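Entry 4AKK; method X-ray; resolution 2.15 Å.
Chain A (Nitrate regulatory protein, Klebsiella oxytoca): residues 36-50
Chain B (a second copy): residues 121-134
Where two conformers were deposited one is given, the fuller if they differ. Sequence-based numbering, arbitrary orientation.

Chain A, residues 36-50: PEVVDWFARARRLQK
Chain B (121-134) SSALCWRIACAVWY

Two helices from two copies of one protein, 37-50 of chain A and 122-134 of chain B, pack nearly antiparallel, their N-to-C directions 163° apart and their axes 8.3 Å apart at closest approach. Both keep helical phi/psi near -60/-45. The register is set by Ala A45 against Ser B122 (CA to CA 4.4 Å) and Val A38 against Ala B129 (CA to CA 5.4 Å): one rises in sequence as the other falls. Three of these four positions hold small residues, Ala A45, Ser B122 and Ala B129, and the CA atoms come close there. The pair buries 794 Å² in all.

Ser B121 precedes the chain B helix at phi/psi -71/176. With chi1 p it caps the helix, its OG accepting from Leu B124 N at 3.2 Å, almost linearly. Leu A48 (m, t) lays CD1 3.8 Å from Ser B121 C, beside the start of the helix.

Ser B122 takes chi1 t, which brings its OG 3.3 Å from Ala A45 O, a carbonyl already accepting from Gln A49 N within its own helix. The same OG lies 2.9 Å from a water oxygen, which in turn donates a weak bond to Gln A49 OE1 at 3.5 Å.

Cys B125, chi1 m, is the knob: its side chain sits among Trp A41, Arg A44, Ala A45 and Leu A48. Cys B125 SG meets the edge of the Trp A41 ring, 3.9 Å from CE3, and lies 3.7 Å from Arg A44 CD, while Cys B125 CB is 3.9 Å from Ala A45 CB.

Trp B126 starts with CA-to-CB pointing away, yet chi1 of -91° and chi2 of 86° bring its indole back to the contact. Trp B126 CD1 approaches Ala A45 CB at 3.5 Å. The edge of Phe A42 (chi1 m) points into the indole face, with Phe A42 CE1 3.4 Å from Trp B126 CE3 and the planes at 77°.

Ile B128 (m, t) points toward chain A and sets CG2 over the indole face of Trp A41 (chi1 m, chi2 104°), 3.7 Å from the centroid of its five-membered ring. The next residue, Ala B129, places CB over the Phe A42 ring, 3.7 Å from its centroid, and equally 3.7 Å from Trp A41 CB. Trp A41 and Phe A42 each thus receive a methyl over one face.

Val B132, chi1 t, continues the apolar strip, its CG1 3.8 Å from Val A38 CG2. Trp B133 (chi1 t, chi2 -80°) finishes it, ring edge to Val A38, CE3 to CG1 3.7 Å.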

# COMPACT_ATOMS: atom_id res chain seq x y z
N PRO A 36 -18.61 -27.02 8.78
CA PRO A 36 -17.86 -28.12 9.41
C PRO A 36 -16.40 -27.73 9.64
O PRO A 36 -16.06 -27.22 10.72
CB PRO A 36 -17.95 -29.24 8.37
CG PRO A 36 -19.24 -28.97 7.66
CD PRO A 36 -19.36 -27.47 7.60
N GLU A 37 -15.54 -27.98 8.66
CA GLU A 37 -14.17 -27.48 8.72
C GLU A 37 -14.23 -25.95 8.67
O GLU A 37 -13.49 -25.27 9.38
CB GLU A 37 -13.33 -28.03 7.56
CG GLU A 37 -11.85 -27.67 7.64
CD GLU A 37 -11.00 -28.44 6.63
OE1 GLU A 37 -11.51 -29.42 6.05
OE2 GLU A 37 -9.82 -28.07 6.43
N VAL A 38 -15.14 -25.43 7.85
CA VAL A 38 -15.37 -23.99 7.75
C VAL A 38 -15.56 -23.37 9.13
O VAL A 38 -14.83 -22.46 9.51
CB VAL A 38 -16.62 -23.66 6.93
CG1 VAL A 38 -16.87 -22.17 6.93
CG2 VAL A 38 -16.47 -24.18 5.50
N VAL A 39 -16.55 -23.86 9.85
CA VAL A 39 -16.83 -23.35 11.19
C VAL A 39 -15.64 -23.55 12.11
O VAL A 39 -15.39 -22.73 12.99
CB VAL A 39 -18.08 -24.02 11.80
CG1 VAL A 39 -18.27 -23.57 13.24
CG2 VAL A 39 -19.31 -23.70 10.95
N ASP A 40 -14.88 -24.62 11.88
CA ASP A 40 -13.66 -24.87 12.65
C ASP A 40 -12.63 -23.74 12.53
O ASP A 40 -11.99 -23.37 13.51
CB ASP A 40 -13.03 -26.20 12.24
CG ASP A 40 -13.70 -27.40 12.89
OD1 ASP A 40 -14.62 -27.18 13.72
OD2 ASP A 40 -13.31 -28.55 12.58
N TRP A 41 -12.45 -23.21 11.32
CA TRP A 41 -11.48 -22.14 11.11
C TRP A 41 -12.00 -20.83 11.70
O TRP A 41 -11.25 -20.12 12.36
CB TRP A 41 -11.13 -21.98 9.62
CG TRP A 41 -10.27 -23.10 9.13
CD1 TRP A 41 -10.66 -24.16 8.36
CD2 TRP A 41 -8.88 -23.29 9.40
NE1 TRP A 41 -9.59 -24.99 8.13
CE2 TRP A 41 -8.48 -24.48 8.76
CE3 TRP A 41 -7.92 -22.56 10.12
CZ2 TRP A 41 -7.18 -24.96 8.81
CZ3 TRP A 41 -6.63 -23.04 10.17
CH2 TRP A 41 -6.27 -24.23 9.51
N PHE A 42 -13.27 -20.54 11.46
CA PHE A 42 -13.91 -19.37 12.05
C PHE A 42 -13.91 -19.44 13.57
O PHE A 42 -13.79 -18.42 14.24
CB PHE A 42 -15.35 -19.21 11.56
CG PHE A 42 -15.46 -18.59 10.20
CD1 PHE A 42 -14.86 -17.37 9.92
CD2 PHE A 42 -16.17 -19.22 9.18
CE1 PHE A 42 -14.96 -16.79 8.67
CE2 PHE A 42 -16.28 -18.64 7.92
CZ PHE A 42 -15.67 -17.43 7.67
N ALA A 43 -14.05 -20.64 14.11
CA ALA A 43 -14.05 -20.83 15.55
C ALA A 43 -12.68 -20.51 16.15
O ALA A 43 -12.59 -19.89 17.21
CB ALA A 43 -14.48 -22.25 15.91
N ARG A 44 -11.62 -20.94 15.48
CA ARG A 44 -10.28 -20.65 15.97
C ARG A 44 -9.95 -19.16 15.86
O ARG A 44 -9.31 -18.59 16.75
CB ARG A 44 -9.22 -21.48 15.26
CG ARG A 44 -7.82 -21.11 15.69
CD ARG A 44 -6.75 -21.89 14.97
NE ARG A 44 -5.43 -21.30 15.18
CZ ARG A 44 -4.76 -21.35 16.33
NH1 ARG A 44 -5.30 -21.96 17.39
NH2 ARG A 44 -3.56 -20.80 16.44
N ALA A 45 -10.38 -18.53 14.78
CA ALA A 45 -10.16 -17.09 14.62
C ALA A 45 -10.81 -16.32 15.77
O ALA A 45 -10.14 -15.55 16.45
CB ALA A 45 -10.70 -16.60 13.29
N ARG A 46 -12.10 -16.54 15.98
CA ARG A 46 -12.84 -15.86 17.03
C ARG A 46 -12.16 -16.09 18.36
O ARG A 46 -12.00 -15.18 19.16
CB ARG A 46 -14.28 -16.36 17.12
CG ARG A 46 -15.14 -16.14 15.89
CD ARG A 46 -16.51 -16.79 16.09
NE ARG A 46 -16.40 -18.13 16.68
CZ ARG A 46 -16.49 -18.39 17.99
NH1 ARG A 46 -16.70 -17.41 18.85
NH2 ARG A 46 -16.36 -19.64 18.43
N ARG A 47 -11.77 -17.34 18.60
CA ARG A 47 -11.09 -17.68 19.84
C ARG A 47 -9.77 -16.93 20.01
O ARG A 47 -9.47 -16.43 21.09
CB ARG A 47 -10.91 -19.20 19.97
CG ARG A 47 -12.22 -19.93 20.29
CD ARG A 47 -11.98 -21.38 20.73
NE ARG A 47 -11.66 -22.25 19.60
CZ ARG A 47 -12.53 -23.03 18.98
NH1 ARG A 47 -13.80 -23.05 19.37
NH2 ARG A 47 -12.14 -23.78 17.96
N LEU A 48 -9.00 -16.82 18.93
CA LEU A 48 -7.74 -16.08 18.99
C LEU A 48 -8.00 -14.60 19.24
O LEU A 48 -7.31 -13.97 20.04
CB LEU A 48 -6.94 -16.25 17.69
CG LEU A 48 -6.13 -17.54 17.55
CD1 LEU A 48 -5.78 -17.80 16.10
CD2 LEU A 48 -4.88 -17.48 18.42
N GLN A 49 -9.00 -14.06 18.56
CA GLN A 49 -9.35 -12.66 18.73
C GLN A 49 -9.77 -12.38 20.17
O GLN A 49 -9.35 -11.37 20.76
CB GLN A 49 -10.47 -12.28 17.76
CG GLN A 49 -11.07 -10.91 18.05
CD GLN A 49 -11.88 -10.37 16.89
OE1 GLN A 49 -11.63 -10.91 15.70
NE2 GLN A 49 -12.71 -9.48 17.05
N LYS A 50 -10.58 -13.27 20.72
CA LYS A 50 -11.01 -13.16 22.12
C LYS A 50 -9.81 -13.06 23.05
O LYS A 50 -9.81 -12.26 23.98
CB LYS A 50 -11.85 -14.38 22.52
CG LYS A 50 -13.35 -14.17 22.46
CD LYS A 50 -13.85 -13.40 23.68
CE LYS A 50 -15.38 -13.31 23.72
NZ LYS A 50 -16.02 -14.61 24.08
N SER B 121 -2.63 -17.44 12.58
CA SER B 121 -3.13 -16.25 13.24
C SER B 121 -4.61 -16.08 12.92
O SER B 121 -5.17 -16.84 12.13
CB SER B 121 -2.38 -15.01 12.76
OG SER B 121 -2.89 -14.59 11.50
N SER B 122 -5.23 -15.09 13.53
CA SER B 122 -6.64 -14.84 13.32
C SER B 122 -6.92 -14.48 11.87
O SER B 122 -7.83 -15.02 11.24
CB SER B 122 -7.14 -13.74 14.25
OG SER B 122 -8.56 -13.71 14.27
N ALA B 123 -6.14 -13.55 11.34
CA ALA B 123 -6.32 -13.10 9.96
C ALA B 123 -6.11 -14.23 8.95
O ALA B 123 -6.85 -14.34 7.98
CB ALA B 123 -5.41 -11.92 9.66
N LEU B 124 -5.10 -15.07 9.18
CA LEU B 124 -4.88 -16.22 8.30
C LEU B 124 -6.04 -17.22 8.38
O LEU B 124 -6.51 -17.71 7.35
CB LEU B 124 -3.55 -16.92 8.63
CG LEU B 124 -3.12 -18.11 7.79
CD1 LEU B 124 -2.93 -17.74 6.33
CD2 LEU B 124 -1.83 -18.70 8.36
N CYS B 125 -6.51 -17.50 9.59
CA CYS B 125 -7.66 -18.38 9.75
C CYS B 125 -8.86 -17.90 8.95
O CYS B 125 -9.54 -18.69 8.31
CB CYS B 125 -8.05 -18.52 11.23
SG CYS B 125 -6.88 -19.47 12.24
N TRP B 126 -9.10 -16.59 8.97
CA TRP B 126 -10.18 -16.01 8.18
C TRP B 126 -9.99 -16.29 6.68
O TRP B 126 -10.94 -16.63 6.00
CB TRP B 126 -10.29 -14.50 8.43
CG TRP B 126 -11.23 -14.15 9.53
CD1 TRP B 126 -10.95 -14.08 10.87
CD2 TRP B 126 -12.63 -13.81 9.40
NE1 TRP B 126 -12.07 -13.72 11.57
CE2 TRP B 126 -13.11 -13.55 10.70
CE3 TRP B 126 -13.50 -13.70 8.32
CZ2 TRP B 126 -14.44 -13.18 10.95
CZ3 TRP B 126 -14.82 -13.33 8.56
CH2 TRP B 126 -15.28 -13.08 9.86
N ARG B 127 -8.77 -16.15 6.19
CA ARG B 127 -8.49 -16.36 4.77
C ARG B 127 -8.69 -17.82 4.37
O ARG B 127 -9.31 -18.12 3.35
CB ARG B 127 -7.07 -15.91 4.43
CG ARG B 127 -6.85 -14.41 4.53
CD ARG B 127 -7.53 -13.67 3.37
NE ARG B 127 -7.13 -12.27 3.33
CZ ARG B 127 -7.77 -11.33 2.64
NH1 ARG B 127 -8.85 -11.64 1.93
NH2 ARG B 127 -7.33 -10.08 2.67
N ILE B 128 -8.15 -18.72 5.18
CA ILE B 128 -8.37 -20.14 4.99
C ILE B 128 -9.85 -20.49 5.04
O ILE B 128 -10.34 -21.31 4.26
CB ILE B 128 -7.59 -20.96 6.03
CG1 ILE B 128 -6.10 -20.70 5.89
CG2 ILE B 128 -7.88 -22.46 5.88
CD1 ILE B 128 -5.26 -21.20 7.05
N ALA B 129 -10.58 -19.86 5.96
CA ALA B 129 -12.00 -20.15 6.10
C ALA B 129 -12.78 -19.77 4.84
O ALA B 129 -13.63 -20.53 4.37
CB ALA B 129 -12.57 -19.45 7.32
N CYS B 130 -12.49 -18.60 4.29
CA CYS B 130 -13.19 -18.15 3.09
C CYS B 130 -12.84 -19.00 1.88
O CYS B 130 -13.68 -19.25 1.02
CB CYS B 130 -12.88 -16.68 2.80
SG CYS B 130 -13.39 -15.58 4.13
N ALA B 131 -11.60 -19.47 1.81
CA ALA B 131 -11.17 -20.33 0.71
C ALA B 131 -11.79 -21.73 0.84
O ALA B 131 -12.28 -22.30 -0.13
CB ALA B 131 -9.65 -20.40 0.64
N VAL B 132 -11.75 -22.26 2.05
CA VAL B 132 -12.33 -23.57 2.36
C VAL B 132 -13.85 -23.59 2.17
O VAL B 132 -14.44 -24.62 1.86
CB VAL B 132 -11.96 -23.97 3.81
CG1 VAL B 132 -12.93 -24.99 4.37
CG2 VAL B 132 -10.52 -24.47 3.85
N TRP B 133 -14.48 -22.43 2.34
CA TRP B 133 -15.93 -22.31 2.18
C TRP B 133 -16.40 -22.53 0.73
O TRP B 133 -17.47 -23.10 0.50
CB TRP B 133 -16.38 -20.93 2.66
CG TRP B 133 -17.75 -20.56 2.23
CD1 TRP B 133 -18.13 -20.07 1.01
CD2 TRP B 133 -18.94 -20.65 3.01
NE1 TRP B 133 -19.48 -19.84 0.99
CE2 TRP B 133 -20.01 -20.19 2.21
CE3 TRP B 133 -19.21 -21.07 4.32
CZ2 TRP B 133 -21.32 -20.14 2.66
CZ3 TRP B 133 -20.52 -21.01 4.77
CH2 TRP B 133 -21.55 -20.56 3.94
N TYR B 134 -15.63 -22.06 -0.23
CA TYR B 134 -16.05 -22.12 -1.63
C TYR B 134 -15.77 -23.47 -2.26
O TYR B 134 -16.52 -23.93 -3.13
CB TYR B 134 -15.40 -20.99 -2.44
CG TYR B 134 -16.07 -19.67 -2.18
CD1 TYR B 134 -17.34 -19.41 -2.68
CD2 TYR B 134 -15.45 -18.69 -1.42
CE1 TYR B 134 -17.97 -18.21 -2.44
CE2 TYR B 134 -16.08 -17.48 -1.17
CZ TYR B 134 -17.34 -17.25 -1.68
OH TYR B 134 -17.98 -16.05 -1.44
O HOH W 1 -9.46 -11.23 12.99